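Local coordinates for protein poly(ADP-ribose) glycohydrolase (Thermomonospora curvata, PDB 3SIG) that hydrolyses the ribose-ribose glycosidic bonds of poly(ADP-ribose) and binds ADP-ribose in a macrodomain-type fold, at residues D32-A35 with Q36-G40; E47-A50 with V51-E54. One frame throughout, in Å; residues are numbered along the deposited sequence.

Contact 1: D32-A35 with Q36-G40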
loop_
_atom_site.group_PDB
_atom_site.type_symbol
_atom_site.label_atom_id
_atom_site.label_comp_id
_atom_site.label_asym_id
_atom_site.label_seq_id
_atom_site.Cartn_x
_atom_site.Cartn_y
_atom_site.Cartn_z
ATOM N N ASP A 32 4.393 13.244 -17.389
ATOM C CA ASP A 32 4.773 14.258 -16.420
ATOM C C ASP A 32 4.416 13.816 -15.007
ATOM O O ASP A 32 5.223 13.957 -14.080
ATOM C CB ASP A 32 4.105 15.614 -16.713
ATOM C CG ASP A 32 4.610 16.275 -17.961
ATOM O OD1 ASP A 32 5.709 15.929 -18.459
ATOM O OD2 ASP A 32 3.867 17.164 -18.433
ATOM N N HIS A 33 3.212 13.315 -14.797
ATOM C CA HIS A 33 2.841 12.885 -13.457
ATOM C C HIS A 33 3.671 11.700 -12.989
ATOM O O HIS A 33 4.049 11.648 -11.804
ATOM C CB HIS A 33 1.364 12.594 -13.382
ATOM C CG HIS A 33 0.533 13.828 -13.385
ATOM N ND1 HIS A 33 -0.841 13.806 -13.450
ATOM C CD2 HIS A 33 0.893 15.129 -13.344
ATOM C CE1 HIS A 33 -1.294 15.045 -13.453
ATOM N NE2 HIS A 33 -0.265 15.870 -13.392
ATOM N N VAL A 34 4.000 10.765 -13.872
ATOM C CA VAL A 34 4.854 9.638 -13.501
ATOM C C VAL A 34 6.239 10.141 -13.115
ATOM O O VAL A 34 6.784 9.745 -12.084
ATOM C CB VAL A 34 4.929 8.589 -14.629
ATOM C CG1 VAL A 34 6.010 7.537 -14.350
ATOM C CG2 VAL A 34 3.582 7.925 -14.785
ATOM N N ALA A 35 6.823 11.010 -13.930
ATOM C CA ALA A 35 8.145 11.581 -13.637
ATOM C C ALA A 35 8.159 12.340 -12.329
ATOM O O ALA A 35 9.125 12.207 -11.562
ATOM C CB ALA A 35 8.605 12.470 -14.766
ATOM N N GLN A 36 7.098 13.068 -12.022
ATOM C CA GLN A 36 7.003 13.797 -10.770
ATOM C C GLN A 36 6.966 12.814 -9.612
ATOM O O GLN A 36 7.626 13.009 -8.584
ATOM C CB GLN A 36 5.777 14.696 -10.729
ATOM C CG GLN A 36 5.870 15.891 -11.649
ATOM C CD GLN A 36 4.643 16.763 -11.511
ATOM O OE1 GLN A 36 4.091 16.896 -10.408
ATOM N NE2 GLN A 36 4.182 17.332 -12.624
ATOM N N ALA A 37 6.179 11.758 -9.719
ATOM C CA ALA A 37 6.109 10.769 -8.666
ATOM C C ALA A 37 7.473 10.129 -8.430
ATOM O O ALA A 37 7.876 9.934 -7.277
ATOM C CB ALA A 37 5.055 9.727 -8.984
ATOM N N VAL A 38 8.190 9.778 -9.491
ATOM C CA VAL A 38 9.502 9.162 -9.341
ATOM C C VAL A 38 10.477 10.127 -8.670
ATOM O O VAL A 38 11.164 9.774 -7.720
ATOM C CB VAL A 38 10.055 8.717 -10.716
ATOM C CG1 VAL A 38 11.504 8.268 -10.578
ATOM C CG2 VAL A 38 9.179 7.607 -11.275
ATOM N N ARG A 39 10.517 11.363 -9.159
ATOM C CA ARG A 39 11.461 12.355 -8.615
ATOM C C ARG A 39 11.174 12.713 -7.162
ATOM O O ARG A 39 12.096 13.098 -6.439
ATOM C CB ARG A 39 11.453 13.637 -9.472
ATOM C CG ARG A 39 12.042 13.451 -10.842
ATOM C CD ARG A 39 12.197 14.789 -11.600
ATOM N NE ARG A 39 13.397 15.528 -11.169
ATOM C CZ ARG A 39 13.405 16.766 -10.673
ATOM N NH1 ARG A 39 12.285 17.462 -10.550
ATOM N NH2 ARG A 39 14.551 17.318 -10.313
ATOM N N GLY A 40 9.929 12.552 -6.750
ATOM C CA GLY A 40 9.521 12.841 -5.386
ATOM C C GLY A 40 9.594 11.651 -4.441
ATOM O O GLY A 40 9.296 11.759 -3.264
#

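Contact 2: E47-A50 with V51-E54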
loop_
_atom_site.group_PDB
_atom_site.type_symbol
_atom_site.label_atom_id
_atom_site.label_comp_id
_atom_site.label_asym_id
_atom_site.label_seq_id
_atom_site.Cartn_x
_atom_site.Cartn_y
_atom_site.Cartn_z
ATOM N N GLU A 47 15.278 4.694 11.465
ATOM C CA GLU A 47 15.560 5.679 12.491
ATOM C C GLU A 47 15.033 7.067 12.146
ATOM O O GLU A 47 14.719 7.848 13.033
ATOM C CB GLU A 47 17.066 5.716 12.787
ATOM C CG GLU A 47 17.905 6.346 11.724
ATOM C CD GLU A 47 18.301 5.390 10.612
ATOM O OE1 GLU A 47 17.807 4.243 10.602
ATOM O OE2 GLU A 47 19.163 5.771 9.793
ATOM N N LYS A 48 14.859 7.358 10.859
ATOM C CA LYS A 48 14.261 8.618 10.480
ATOM C C LYS A 48 12.763 8.616 10.825
ATOM O O LYS A 48 12.213 9.596 11.329
ATOM C CB LYS A 48 14.456 8.853 8.985
ATOM C CG LYS A 48 13.850 10.132 8.463
ATOM C CD LYS A 48 14.316 11.386 9.203
ATOM C CE LYS A 48 13.650 12.651 8.627
ATOM N NZ LYS A 48 14.064 13.911 9.341
ATOM N N LEU A 49 12.106 7.480 10.588
ATOM C CA LEU A 49 10.708 7.324 10.966
ATOM C C LEU A 49 10.543 7.395 12.501
ATOM O O LEU A 49 9.577 7.953 13.014
ATOM C CB LEU A 49 10.171 5.987 10.414
ATOM C CG LEU A 49 10.170 5.894 8.894
ATOM C CD1 LEU A 49 10.218 4.464 8.479
ATOM C CD2 LEU A 49 8.992 6.656 8.327
ATOM N N ALA A 50 11.505 6.826 13.227
ATOM C CA ALA A 50 11.489 6.911 14.686
ATOM C C ALA A 50 11.564 8.369 15.138
ATOM O O ALA A 50 10.889 8.767 16.080
ATOM C CB ALA A 50 12.635 6.082 15.296
ATOM N N VAL A 51 12.375 9.176 14.454
ATOM C CA VAL A 51 12.398 10.597 14.753
ATOM C C VAL A 51 11.042 11.267 14.522
ATOM O O VAL A 51 10.609 12.045 15.371
ATOM C CB VAL A 51 13.519 11.306 13.975
ATOM C CG1 VAL A 51 13.357 12.817 14.044
ATOM C CG2 VAL A 51 14.866 10.885 14.554
ATOM N N LEU A 52 10.344 10.905 13.437
ATOM C CA LEU A 52 8.993 11.442 13.198
ATOM C C LEU A 52 8.038 11.122 14.360
ATOM O O LEU A 52 7.223 11.954 14.797
ATOM C CB LEU A 52 8.413 10.904 11.889
ATOM C CG LEU A 52 9.186 11.228 10.611
ATOM C CD1 LEU A 52 8.527 10.606 9.369
ATOM C CD2 LEU A 52 9.350 12.744 10.415
ATOM N N LEU A 53 8.170 9.925 14.919
ATOM C CA LEU A 53 7.302 9.507 16.018
ATOM C C LEU A 53 7.541 10.248 17.335
ATOM O O LEU A 53 6.690 10.260 18.207
ATOM C CB LEU A 53 7.437 8.004 16.264
ATOM C CG LEU A 53 6.691 7.151 15.251
ATOM C CD1 LEU A 53 7.101 5.721 15.473
ATOM C CD2 LEU A 53 5.184 7.322 15.410
ATOM N N GLU A 54 8.727 10.833 17.524
ATOM C CA GLU A 54 8.976 11.660 18.705
ATOM C C GLU A 54 8.243 12.971 18.545
ATOM O O GLU A 54 7.861 13.606 19.529
ATOM C CB GLU A 54 10.462 11.974 18.880
ATOM C CG GLU A 54 11.340 10.781 19.165
ATOM C CD GLU A 54 11.023 10.128 20.471
ATOM O OE1 GLU A 54 11.111 8.883 20.538
ATOM O OE2 GLU A 54 10.689 10.861 21.432
HETATM O O HOH W 1 10.457 7.342 18.449
#

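Contact 1: D32-A35 with Q36-G40
His33 and Gln36 meet side by side on a short alpha-helix of the macrodomain-like catalytic fold, their side chains running the same way from adjacent turns. The side-chain amide of Gln36 comes to the edge of the imidazole, near its plane, with NE2 4.0 Å from His33 CD2. Ring and amide planes stand 82° apart, so this is a van der Waals approach of an amide to a ring edge and not a stack. Gln36 gets there with CG anti to its own carbonyl carbon (chi1 -71°) and an extended chain beyond, a course that also takes CG across Asp32 O at 3.2 Å. On another side of the helix Val34 and Val38, one turn apart, touch lightly through CG1 and CG2, respectively.

Beneath these side chains the backbone repeats the i to i+4 pattern. Gln36 N, Ala37 N, Val38 N and Arg39 N donate in turn to the carbonyls of Asp32, His33, Val34 and Ala35, all at 2.9 to 3.0 Å. Further out, Val34 and Val38 rest on Ala123 of helix 121-125, Val34 and Ala37 reach Pro154 and Val153 of strand 147-157, and His33 and Gln36 lie on Arg169 of strand 163-175, setting the helix against both sheet and helix. Gly40 N continues the backbone pattern, donating to Gln36 O at 3.0 Å.

Contact 2: E47-A50 with V51-E54
Leu52 leans back over the preceding turn to meet Leu49, an i to i+3 pair of leucines on helix 46-54, which lies at the surface of the macrodomain-type fold. Leu52 CB starts 3.4 Å from Leu49 O. With chi1 at -60°, CG stands anti to the residue's own carbonyl carbon and is carried towards the N-terminal end of the helix, where it lies against Lys48 O at 3.5 Å. From there CD1 reaches CD2 of Leu49 at 4.1 Å, the two side chains crossing at a slant with one methyl of each in touch. Leu52 also touches His209, while Leu49 packs on Lys202 of helix 189-209, as does Leu53, which adds Ala205. The leucines therefore form the apolar side by which this helix lies on its neighbour.

Val51 is turned to another part of the helix surface, where its CG2 lies 3.4 Å from Glu47 O. The main chain below is bonded i to i+4: Val51 N to Glu47 O, Leu52 N to Lys48 O and Leu53 N to Leu49 O. In the next step the bond from Glu54 N to Ala50 O is weak, stretched to 3.3 Å with an angle of 136° at the hydrogen, and the same NH also bonds to Val51 O. Ala50 O receives a second donor, a water at 2.8 Å, which gives its other hydrogen to Glu54 OE1 at 2.7 Å. The Glu54 side chain, bent at chi2, places its carboxylate near this water. Solvent thus helps satisfy a carbonyl that the helix grips poorly, and two acceptors, a carboxylate oxygen and a carbonyl oxygen, are joined by a water that donates to both.

Both contacts are single-helix, one-turn contacts in the same catalytic domain, yet they belong to different helices, separated in the chain by strand 42-44; their centres lie 26 Å apart and their nearest atoms about 13 Å, with no touch between them. Contact 1 is the more buried: two of its residues are enclosed, and its helix rests on strands of the central sheet and on helix 121-125. Contact 2 is a surface contact with Leu49 alone buried, set against helix 189-209. Their chemistry follows this placing. In 32-40 small aliphatic residues face the fold while an amide and an imidazole run together; in 47-54 leucines make the side that faces helix 189-209, and bound water enters the polar side.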